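PDB 2RCY: pyrroline carboxylate reductase from Plasmodium falciparum, which binds NADP and probably catalyses the NADPH-dependent reduction of pyrroline-5-carboxylate to proline. Local coordinates for residues His21-Ala26 / Asn146-Ile151; Val110-Asn115 / Lys139-Ile144; Tyr174-Ser179 / Gln200-Ser205; Val206-Lys211 / Gln217-Asn222. All coordinates share one frame; numbering follows the deposited sequence.

How the contacts relate
Contacts 1 and 2 lie in the NADP-binding part of the chain, with centres about 10 Å apart. Both involve helix 135-146 or the turn after it, and both reach the same mixed sheet. They touch through Ile23 with Ile144 and through Ile151 with Val141 and Val112. Along the chain, contact 2 falls between the two segments of contact 1. Contacts 3 and 4 follow, in the helical dimerisation region. They share helix 191-211, and their centres are about 15 Å apart. Contact 1 lies about 23 Å from contact 3 and contact 2 about 30 Å from contact 4, centre to centre. Neither pair touches the other within the chain, though Asn222 of contact 4 also binds NADP.

Contact 1: residues His21-Ala26 / Asn146-Ile151; sequences HGIANA and NSCGII
Gly22 brings the helix backbone close to Cys148. Their CA atoms are 5.7 Å apart, and the carbonyl Gly22 O lies 3.4 Å from Cys148 CB. With no side chain on Gly22, the cysteine meets bare helix backbone at this point. Ile23 comes next and adds the apolar side-chain contact. Its CG1 lies 4.1 Å from Cys148 SG. The sulfur stands between the backbone N and the carbonyl carbon of its own residue (chi1 61°), and from there it meets the CG1 methylene of the isoleucine's longer branch. Ile23 also packs on Leu7 and Phe9 of strand 7-10 and on Ile144. Helix 14-26 is the first helix of the Rossmann-type NADP-binding domain. Gly11, Gly13 and Gly16 run from the turn after strand 7-10 into the start of this helix, a GxGxxG pattern consistent with a Rossmann-type motif. The contact therefore joins that helix to the turn between helix 135-146 and strand 149-153, at one border of the sheet within this chain. Further along, Ala26 points its methyl at Ser147. Ala26 CB is 3.5 Å from Ser147 OG and equally close to the carbonyl Ser147 O. The methyl is in van der Waals contact with both oxygens. The serine hydroxyl has its polar partner elsewhere, hydrogen-bonded to the carbonyl of Ile144 one turn back. The turn carrying Ser147 and Cys148 is itself braced by Asn146. Ile151 N donates to Asn146 OD1 at 3.3 Å, and the donor sits above the carbonyl plane, 42° out of it.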
# COMPACT_ATOMS: atom_id res chain seq x y z
N HIS A 21 -16.50 37.28 21.64
CA HIS A 21 -17.94 37.36 21.39
C HIS A 21 -18.72 36.28 22.14
O HIS A 21 -19.91 36.44 22.41
CB HIS A 21 -18.24 37.30 19.89
CG HIS A 21 -17.59 38.39 19.10
ND1 HIS A 21 -16.83 38.15 17.98
CD2 HIS A 21 -17.58 39.74 19.27
CE1 HIS A 21 -16.38 39.29 17.49
NE2 HIS A 21 -16.83 40.27 18.26
N GLY A 22 -18.04 35.18 22.48
CA GLY A 22 -18.63 34.11 23.27
C GLY A 22 -18.93 34.55 24.69
O GLY A 22 -19.97 34.19 25.25
N ILE A 23 -18.01 35.33 25.27
CA ILE A 23 -18.18 35.88 26.61
C ILE A 23 -19.11 37.10 26.59
O ILE A 23 -19.89 37.31 27.52
CB ILE A 23 -16.81 36.26 27.25
CG1 ILE A 23 -15.87 35.05 27.25
CG2 ILE A 23 -16.98 36.77 28.68
CD1 ILE A 23 -14.39 35.39 27.36
N ALA A 24 -19.04 37.87 25.50
CA ALA A 24 -19.89 39.05 25.31
C ALA A 24 -21.37 38.71 25.26
O ALA A 24 -22.20 39.42 25.84
CB ALA A 24 -19.47 39.81 24.05
N ASN A 25 -21.70 37.61 24.58
CA ASN A 25 -23.09 37.15 24.46
C ASN A 25 -23.58 36.45 25.73
O ASN A 25 -24.79 36.35 25.96
CB ASN A 25 -23.25 36.23 23.25
CG ASN A 25 -23.05 36.96 21.93
OD1 ASN A 25 -23.04 38.19 21.87
ND2 ASN A 25 -22.90 36.20 20.85
N ALA A 26 -22.64 35.96 26.54
CA ALA A 26 -22.96 35.26 27.78
C ALA A 26 -23.41 36.22 28.89
O ALA A 26 -24.06 35.81 29.85
CB ALA A 26 -21.77 34.44 28.24
N ASN A 146 -17.17 28.82 31.73
CA ASN A 146 -18.42 28.08 31.94
C ASN A 146 -19.66 28.84 31.47
O ASN A 146 -20.74 28.26 31.33
CB ASN A 146 -18.59 27.64 33.40
CG ASN A 146 -17.93 26.30 33.70
OD1 ASN A 146 -17.95 25.38 32.87
ND2 ASN A 146 -17.35 26.18 34.89
N SER A 147 -19.49 30.14 31.23
CA SER A 147 -20.56 30.98 30.70
C SER A 147 -20.78 30.75 29.21
O SER A 147 -21.87 30.99 28.69
CB SER A 147 -20.27 32.46 30.97
OG SER A 147 -19.25 32.96 30.12
N CYS A 148 -19.73 30.29 28.52
CA CYS A 148 -19.80 30.01 27.09
C CYS A 148 -19.30 28.60 26.73
O CYS A 148 -18.84 28.36 25.61
CB CYS A 148 -19.04 31.08 26.30
SG CYS A 148 -17.27 31.19 26.67
N GLY A 149 -19.39 27.68 27.69
CA GLY A 149 -19.00 26.29 27.47
C GLY A 149 -18.76 25.49 28.73
O GLY A 149 -19.31 25.80 29.79
N ILE A 150 -17.93 24.45 28.62
CA ILE A 150 -17.58 23.59 29.75
C ILE A 150 -16.07 23.54 29.93
O ILE A 150 -15.33 23.19 29.00
CB ILE A 150 -18.16 22.15 29.58
CG1 ILE A 150 -19.69 22.19 29.58
CG2 ILE A 150 -17.64 21.21 30.67
CD1 ILE A 150 -20.36 20.91 29.10
N ILE A 151 -15.61 23.90 31.12
CA ILE A 151 -14.17 23.95 31.43
C ILE A 151 -13.74 22.89 32.45
O ILE A 151 -14.45 22.63 33.43
CB ILE A 151 -13.71 25.38 31.85
CG1 ILE A 151 -12.18 25.46 31.97
CG2 ILE A 151 -14.41 25.83 33.14
CD1 ILE A 151 -11.61 26.86 31.83

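Contact 2: residues Val110-Asn115 / Lys139-Ile144; sequences VWVMPN and KYVNDI. With NAP (NADP nicotinamide-adenine-dinucleotide phosphate), chain G.
Val141 puts both of its methyls against two valines of strand 108-113. Its CG2 meets Val110 CG1 at 4.1 Å, and its CG1 lies 4.3 Å from Val112 CG2. Val141 has CG1 opposite its backbone N (chi1 171°), which places CG2 beside that N and spreads the two methyls over different partners. Val110 adopts another rotamer. Its CG1 sits between the backbone N and the carbonyl carbon (chi1 52°), and this is the methyl that reaches the helix. The side chains of Val110 and Val141 run past each other in opposite directions. Both also pack on Leu86, and Val112 packs on Ile88 of the neighbouring strand 86-89. The selenomethionine Met113 lines the cofactor pocket. Its chain starts extended at chi1 but bends at chi2 and chi3, bringing SE to 3.6 Å from C5N of the nicotinamide ring. The carbonyl Pro114 O comes still closer to NAP C5N, at 3.3 Å. The strand thus has valines packed under helix 135-146, while its end meets the nicotinamide. A central sheet covered by helices, with the dinucleotide at the strand ends, is the hallmark of the Rossmann-type NADP-binding fold.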
# COMPACT_ATOMS: atom_id res chain seq x y z
N VAL A 110 -2.10 31.48 33.91
CA VAL A 110 -2.99 30.35 33.68
C VAL A 110 -3.09 30.06 32.17
O VAL A 110 -3.31 30.97 31.37
CB VAL A 110 -4.39 30.56 34.35
CG1 VAL A 110 -5.01 31.89 33.96
CG2 VAL A 110 -5.34 29.41 34.04
N TRP A 111 -2.89 28.80 31.80
CA TRP A 111 -2.90 28.39 30.40
C TRP A 111 -4.21 27.68 30.05
O TRP A 111 -4.43 26.53 30.43
CB TRP A 111 -1.68 27.52 30.09
CG TRP A 111 -1.57 27.02 28.67
CD1 TRP A 111 -2.06 27.63 27.54
CD2 TRP A 111 -0.91 25.84 28.23
NE1 TRP A 111 -1.75 26.88 26.43
CE2 TRP A 111 -1.05 25.78 26.82
CE3 TRP A 111 -0.22 24.81 28.88
CZ2 TRP A 111 -0.51 24.73 26.06
CZ3 TRP A 111 0.31 23.77 28.12
CH2 TRP A 111 0.16 23.74 26.73
N VAL A 112 -5.07 28.39 29.31
CA VAL A 112 -6.38 27.88 28.93
C VAL A 112 -6.39 27.48 27.46
O VAL A 112 -5.89 28.21 26.60
CB VAL A 112 -7.49 28.93 29.19
CG1 VAL A 112 -8.88 28.37 28.89
CG2 VAL A 112 -7.44 29.44 30.63
N MSE A 113 -6.95 26.31 27.17
CA MSE A 113 -7.09 25.84 25.79
C MSE A 113 -8.56 25.78 25.37
O MSE A 113 -9.29 24.87 25.79
CB MSE A 113 -6.39 24.49 25.60
CG MSE A 113 -6.33 23.99 24.17
SE MSE A 113 -5.69 25.30 22.87
CE MSE A 113 -4.00 25.80 23.70
N PRO A 114 -9.01 26.75 24.56
CA PRO A 114 -10.38 26.84 24.08
C PRO A 114 -10.60 26.23 22.69
O PRO A 114 -9.66 25.72 22.08
CB PRO A 114 -10.60 28.35 24.00
CG PRO A 114 -9.23 28.91 23.67
CD PRO A 114 -8.19 27.88 24.07
N ASN A 115 -11.84 26.27 22.22
CA ASN A 115 -12.16 26.01 20.82
C ASN A 115 -13.22 26.98 20.29
O ASN A 115 -13.91 27.62 21.08
CB ASN A 115 -12.54 24.53 20.59
CG ASN A 115 -13.75 24.08 21.40
OD1 ASN A 115 -14.51 24.90 21.92
ND2 ASN A 115 -13.93 22.77 21.50
N LYS A 139 -11.63 30.75 40.40
CA LYS A 139 -13.07 31.03 40.40
C LYS A 139 -13.44 31.96 39.25
O LYS A 139 -14.47 31.77 38.60
CB LYS A 139 -13.50 31.64 41.74
N TYR A 140 -12.59 32.95 39.00
CA TYR A 140 -12.76 33.87 37.87
C TYR A 140 -12.60 33.16 36.53
O TYR A 140 -13.37 33.41 35.60
CB TYR A 140 -11.79 35.05 37.97
CG TYR A 140 -12.36 36.27 38.68
CD1 TYR A 140 -13.10 37.22 37.99
CD2 TYR A 140 -12.14 36.46 40.04
CE1 TYR A 140 -13.62 38.34 38.64
CE2 TYR A 140 -12.65 37.58 40.70
CZ TYR A 140 -13.39 38.51 39.99
OH TYR A 140 -13.90 39.62 40.64
N VAL A 141 -11.60 32.28 36.45
CA VAL A 141 -11.34 31.50 35.24
C VAL A 141 -12.51 30.57 34.92
O VAL A 141 -13.01 30.56 33.79
CB VAL A 141 -10.00 30.70 35.34
CG1 VAL A 141 -9.84 29.73 34.17
CG2 VAL A 141 -8.81 31.65 35.41
N ASN A 142 -12.97 29.82 35.92
CA ASN A 142 -14.10 28.91 35.76
C ASN A 142 -15.39 29.58 35.29
O ASN A 142 -16.06 29.08 34.38
CB ASN A 142 -14.36 28.12 37.05
CG ASN A 142 -13.61 26.81 37.09
OD1 ASN A 142 -12.38 26.78 37.06
ND2 ASN A 142 -14.35 25.71 37.17
N ASP A 143 -15.73 30.72 35.89
CA ASP A 143 -16.97 31.43 35.58
C ASP A 143 -16.97 32.08 34.20
O ASP A 143 -18.01 32.18 33.56
CB ASP A 143 -17.27 32.49 36.65
CG ASP A 143 -17.47 31.89 38.04
OD1 ASP A 143 -17.66 30.66 38.15
OD2 ASP A 143 -17.44 32.67 39.01
N ILE A 144 -15.79 32.51 33.75
CA ILE A 144 -15.63 33.14 32.44
C ILE A 144 -15.90 32.14 31.31
O ILE A 144 -16.60 32.46 30.34
CB ILE A 144 -14.24 33.81 32.27
CG1 ILE A 144 -14.19 35.13 33.04
CG2 ILE A 144 -13.91 34.06 30.80
CD1 ILE A 144 -12.79 35.72 33.22
PA NAP G . -5.03 34.35 13.80
O1A NAP G . -6.42 34.26 13.21
O2A NAP G . -3.86 34.60 12.88
O5B NAP G . -5.06 35.45 14.98
C5B NAP G . -3.94 36.26 15.30
C4B NAP G . -4.44 37.70 15.45
O4B NAP G . -3.53 38.47 16.24
C3B NAP G . -4.57 38.39 14.10
O3B NAP G . -5.93 38.77 13.90
C2B NAP G . -3.67 39.61 14.18
O2B NAP G . -4.31 40.78 13.66
C1B NAP G . -3.38 39.77 15.67
N9A NAP G . -2.01 40.29 15.95
C8A NAP G . -0.92 40.18 15.18
N7A NAP G . 0.12 40.79 15.79
C5A NAP G . -0.32 41.27 16.97
C6A NAP G . 0.28 41.98 18.01
N6A NAP G . 1.59 42.30 17.95
N1A NAP G . -0.47 42.33 19.08
C2A NAP G . -1.77 42.02 19.15
N3A NAP G . -2.37 41.34 18.16
C4A NAP G . -1.67 40.96 17.06
O3 NAP G . -4.74 33.00 14.63
PN NAP G . -5.85 32.33 15.58
O1N NAP G . -6.38 31.10 14.88
O2N NAP G . -6.81 33.39 16.06
O5D NAP G . -4.99 31.81 16.83
C5D NAP G . -4.47 32.69 17.82
C4D NAP G . -4.03 31.87 19.03
O4D NAP G . -5.13 31.12 19.54
C3D NAP G . -2.93 30.88 18.68
O3D NAP G . -1.87 31.02 19.62
C2D NAP G . -3.57 29.50 18.80
O2D NAP G . -2.69 28.54 19.37
C1D NAP G . -4.76 29.75 19.72
N1N NAP G . -5.89 28.85 19.45
C2N NAP G . -6.56 28.92 18.28
C3N NAP G . -7.64 28.07 18.03
C7N NAP G . -8.38 28.16 16.73
O7N NAP G . -7.97 28.99 15.77
N7N NAP G . -9.40 27.45 16.55
C4N NAP G . -8.02 27.15 19.00
C5N NAP G . -7.32 27.10 20.20
C6N NAP G . -6.25 27.98 20.40
P2B NAP G . -4.34 41.11 12.08
O1X NAP G . -4.72 42.57 12.03
O2X NAP G . -2.94 40.81 11.59
O3X NAP G . -5.40 40.18 11.53

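Contact 3: residues Tyr174-Ser179 / Gln200-Ser205; sequences YLFIES and QTIKGS
Ile177 and Ile202 mark the nearest backbone approach between two helical segments, with their CA atoms 8.8 Å apart. Both segments keep regular helical backbone angles. They belong to helices 169-186 and 191-211 of the all-helical dimerisation region, which follow each other in the chain and pack through a small apolar contact. Ile202 carries it. Its CG1 lies opposite the carbonyl carbon (chi1 -60°), and the chain runs on extended, so that the terminal CD1 reaches both Ile177 and Phe176. Ile202 CD1 lies 3.6 Å from Ile177 CG1, where the two isoleucines cross at a slant. The same methyl approaches the Phe176 ring obliquely, at 4.3 Å from CD2. All three residues are buried. A second subunit also closes over this region. Phe176 stacks on Phe176 of that subunit, and Glu178 forms a salt bridge with Lys243 of that subunit. The contact therefore lies within the interface with the second subunit. Within each helix a serine folds back on the backbone one turn earlier. Ser205 OG donates to Thr201 O at 2.7 Å, and Ser205 N reaches that oxygen from the opposite face of the carbonyl plane. The other helix repeats the arrangement: Ser179 OG gives its proton to Leu175 O at 2.6 Å, tilted 34° from the carbonyl plane.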
# COMPACT_ATOMS: atom_id res chain seq x y z
N TYR A 174 -15.69 18.94 11.73
CA TYR A 174 -16.06 19.69 10.52
C TYR A 174 -15.78 18.89 9.25
O TYR A 174 -16.61 18.87 8.34
CB TYR A 174 -15.32 21.03 10.44
CG TYR A 174 -15.78 22.08 11.44
CD1 TYR A 174 -17.13 22.25 11.76
CD2 TYR A 174 -14.85 22.94 12.03
CE1 TYR A 174 -17.54 23.22 12.67
CE2 TYR A 174 -15.25 23.92 12.93
CZ TYR A 174 -16.59 24.06 13.25
OH TYR A 174 -16.97 25.03 14.14
N LEU A 175 -14.62 18.24 9.20
CA LEU A 175 -14.23 17.43 8.04
C LEU A 175 -15.06 16.15 7.95
O LEU A 175 -15.41 15.71 6.85
CB LEU A 175 -12.73 17.11 8.07
CG LEU A 175 -12.11 16.42 6.84
CD1 LEU A 175 -12.23 17.29 5.59
CD2 LEU A 175 -10.66 16.07 7.10
N PHE A 176 -15.37 15.55 9.10
CA PHE A 176 -16.27 14.41 9.19
C PHE A 176 -17.64 14.77 8.60
O PHE A 176 -18.14 14.08 7.72
CB PHE A 176 -16.40 13.98 10.66
CG PHE A 176 -17.13 12.68 10.87
CD1 PHE A 176 -16.63 11.48 10.37
CD2 PHE A 176 -18.31 12.64 11.61
CE1 PHE A 176 -17.30 10.28 10.57
CE2 PHE A 176 -18.98 11.44 11.83
CZ PHE A 176 -18.48 10.26 11.31
N ILE A 177 -18.20 15.88 9.08
CA ILE A 177 -19.46 16.43 8.57
C ILE A 177 -19.37 16.73 7.07
O ILE A 177 -20.28 16.41 6.31
CB ILE A 177 -19.89 17.71 9.35
CG1 ILE A 177 -20.16 17.38 10.82
CG2 ILE A 177 -21.12 18.37 8.72
CD1 ILE A 177 -20.15 18.58 11.76
N GLU A 178 -18.25 17.33 6.67
CA GLU A 178 -17.96 17.64 5.27
C GLU A 178 -17.97 16.39 4.39
O GLU A 178 -18.55 16.40 3.31
CB GLU A 178 -16.61 18.36 5.17
CG GLU A 178 -16.22 18.84 3.78
CD GLU A 178 -14.80 19.36 3.71
OE1 GLU A 178 -14.32 19.95 4.71
OE2 GLU A 178 -14.14 19.20 2.66
N SER A 179 -17.32 15.33 4.87
CA SER A 179 -17.19 14.08 4.12
C SER A 179 -18.53 13.34 3.99
O SER A 179 -18.81 12.75 2.94
CB SER A 179 -16.16 13.16 4.78
OG SER A 179 -14.97 13.86 5.07
N GLN A 200 -28.36 15.93 12.21
CA GLN A 200 -29.34 15.29 13.07
C GLN A 200 -28.91 13.88 13.50
O GLN A 200 -29.24 13.42 14.59
CB GLN A 200 -30.72 15.26 12.39
CG GLN A 200 -31.88 14.74 13.25
CD GLN A 200 -31.99 15.42 14.61
OE1 GLN A 200 -31.70 16.61 14.76
NE2 GLN A 200 -32.43 14.67 15.61
N THR A 201 -28.15 13.22 12.63
CA THR A 201 -27.61 11.89 12.92
C THR A 201 -26.51 11.97 13.99
O THR A 201 -26.43 11.12 14.87
CB THR A 201 -27.07 11.20 11.65
OG1 THR A 201 -28.14 11.05 10.71
CG2 THR A 201 -26.50 9.83 11.96
N ILE A 202 -25.68 13.01 13.91
CA ILE A 202 -24.61 13.22 14.88
C ILE A 202 -25.17 13.68 16.23
O ILE A 202 -24.75 13.19 17.28
CB ILE A 202 -23.53 14.21 14.36
CG1 ILE A 202 -22.89 13.68 13.08
CG2 ILE A 202 -22.46 14.43 15.42
CD1 ILE A 202 -22.03 14.68 12.34
N LYS A 203 -26.12 14.62 16.19
CA LYS A 203 -26.78 15.14 17.39
C LYS A 203 -27.41 14.02 18.20
O LYS A 203 -27.28 13.98 19.43
CB LYS A 203 -27.82 16.19 17.01
CG LYS A 203 -28.55 16.82 18.19
CD LYS A 203 -29.41 18.00 17.75
CE LYS A 203 -30.22 18.57 18.91
NZ LYS A 203 -29.37 18.98 20.06
N GLY A 204 -28.10 13.11 17.51
CA GLY A 204 -28.73 11.96 18.15
C GLY A 204 -27.75 10.96 18.72
O GLY A 204 -27.99 10.39 19.79
N SER A 205 -26.64 10.75 18.01
CA SER A 205 -25.60 9.82 18.43
C SER A 205 -24.89 10.27 19.71
O SER A 205 -24.66 9.47 20.61
CB SER A 205 -24.58 9.61 17.31
OG SER A 205 -25.20 9.12 16.14

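Contact 4: residues Val206-Lys211 / Gln217-Asn222; sequences VEMVKK and QQLKDN
Leu219 pushes its forked end against the backbone and side chains of Met208 and Val209. One branch, CD1, lies over the helix backbone, 3.8 Å from Val209 CA and also 3.8 Å from the carbonyl Met208 O. It meets the valine side chain less closely, with Leu219 CD1 4.1 Å from Val209 CG2. The other branch, CD2, touches the end of selenomethionine Met208, whose CE comes to 3.7 Å. Met208 is bent at chi2 and chi3 (-72° and -50°), and this folded chain presents CE to the leucine. Leu219 has CG beside its backbone N (chi1 -65°), and its side chain lies askew to both partners. The side-chain contacts between the segments are apolar. Leu219 also packs on Ser212 and Gln214 of the short connection. Asn222 touches NADP and packs on Gln14 of the second subunit, itself an NADP-binding residue, so the two subunits meet at the cofactor. The contact closes the bend between helix 191-211 and helix 216-223. Other copies of the protein lie alongside: Met208 packs on Tyr174 of the second subunit, in its helix 169-186, and Gln217 is hydrogen-bonded to Asp221 of a third.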
# COMPACT_ATOMS: atom_id res chain seq x y z
N VAL A 206 -24.55 11.56 19.77
CA VAL A 206 -23.92 12.16 20.95
C VAL A 206 -24.83 12.04 22.18
O VAL A 206 -24.37 11.66 23.26
CB VAL A 206 -23.53 13.65 20.69
CG1 VAL A 206 -23.07 14.33 21.97
CG2 VAL A 206 -22.45 13.74 19.63
N GLU A 207 -26.11 12.34 21.99
CA GLU A 207 -27.11 12.25 23.05
C GLU A 207 -27.26 10.83 23.58
O GLU A 207 -27.45 10.62 24.78
CB GLU A 207 -28.46 12.77 22.55
CG GLU A 207 -29.28 13.47 23.63
CD GLU A 207 -28.74 14.85 23.97
OE1 GLU A 207 -28.57 15.67 23.04
OE2 GLU A 207 -28.49 15.11 25.16
N MSE A 208 -27.17 9.85 22.68
CA MSE A 208 -27.23 8.43 23.05
C MSE A 208 -26.08 8.03 23.96
O MSE A 208 -26.27 7.30 24.92
CB MSE A 208 -27.23 7.55 21.80
CG MSE A 208 -28.53 7.56 21.00
SE MSE A 208 -30.02 6.61 21.83
CE MSE A 208 -29.14 4.93 22.25
N VAL A 209 -24.88 8.53 23.65
CA VAL A 209 -23.68 8.26 24.45
C VAL A 209 -23.83 8.84 25.86
O VAL A 209 -23.51 8.18 26.85
CB VAL A 209 -22.39 8.80 23.77
CG1 VAL A 209 -21.16 8.49 24.61
CG2 VAL A 209 -22.24 8.23 22.37
N LYS A 210 -24.32 10.08 25.93
CA LYS A 210 -24.49 10.79 27.20
C LYS A 210 -25.51 10.14 28.11
O LYS A 210 -25.27 9.98 29.31
CB LYS A 210 -24.90 12.25 26.94
CG LYS A 210 -23.83 13.11 26.32
CD LYS A 210 -24.29 14.55 26.25
CE LYS A 210 -23.20 15.45 25.69
NZ LYS A 210 -23.62 16.88 25.69
N LYS A 211 -26.64 9.74 27.54
CA LYS A 211 -27.79 9.27 28.31
C LYS A 211 -27.80 7.77 28.59
O LYS A 211 -28.35 7.33 29.60
CB LYS A 211 -29.10 9.69 27.64
CG LYS A 211 -29.38 11.18 27.73
CD LYS A 211 -30.65 11.55 27.00
CE LYS A 211 -30.92 13.05 27.08
NZ LYS A 211 -32.07 13.45 26.22
N GLN A 217 -19.23 1.42 22.17
CA GLN A 217 -19.05 0.27 21.29
C GLN A 217 -20.28 -0.63 21.27
O GLN A 217 -20.60 -1.23 20.24
CB GLN A 217 -17.82 -0.53 21.70
CG GLN A 217 -16.53 0.28 21.83
CD GLN A 217 -16.24 0.70 23.27
OE1 GLN A 217 -17.14 1.00 24.04
NE2 GLN A 217 -14.95 0.71 23.62
N GLN A 218 -20.97 -0.72 22.41
CA GLN A 218 -22.22 -1.48 22.49
C GLN A 218 -23.34 -0.75 21.75
O GLN A 218 -24.17 -1.39 21.10
CB GLN A 218 -22.63 -1.72 23.95
CG GLN A 218 -23.67 -2.82 24.10
CD GLN A 218 -24.20 -2.95 25.51
OE1 GLN A 218 -25.38 -3.23 25.71
NE2 GLN A 218 -23.33 -2.76 26.50
N LEU A 219 -23.34 0.57 21.84
CA LEU A 219 -24.29 1.40 21.11
C LEU A 219 -24.08 1.25 19.60
O LEU A 219 -25.04 1.28 18.83
CB LEU A 219 -24.16 2.87 21.52
CG LEU A 219 -24.53 3.25 22.96
CD1 LEU A 219 -24.08 4.67 23.28
CD2 LEU A 219 -26.03 3.11 23.22
N LYS A 220 -22.82 1.09 19.21
CA LYS A 220 -22.43 0.84 17.83
C LYS A 220 -22.90 -0.55 17.38
O LYS A 220 -23.38 -0.71 16.26
CB LYS A 220 -20.91 0.95 17.68
CG LYS A 220 -20.40 0.95 16.24
CD LYS A 220 -19.25 -0.04 16.06
CE LYS A 220 -18.13 0.20 17.05
NZ LYS A 220 -17.12 -0.88 16.99
N ASP A 221 -22.74 -1.53 18.26
CA ASP A 221 -23.16 -2.91 18.00
C ASP A 221 -24.66 -3.02 17.76
O ASP A 221 -25.09 -3.77 16.88
CB ASP A 221 -22.74 -3.82 19.16
CG ASP A 221 -21.26 -4.18 19.13
OD1 ASP A 221 -20.52 -3.70 18.25
OD2 ASP A 221 -20.83 -4.95 20.01
N ASN A 222 -25.44 -2.28 18.55
CA ASN A 222 -26.90 -2.29 18.47
C ASN A 222 -27.45 -1.90 17.10
O ASN A 222 -28.53 -2.36 16.70
CB ASN A 222 -27.51 -1.39 19.54
CG ASN A 222 -27.18 -1.83 20.96
OD1 ASN A 222 -27.16 -1.01 21.88
ND2 ASN A 222 -26.92 -3.12 21.15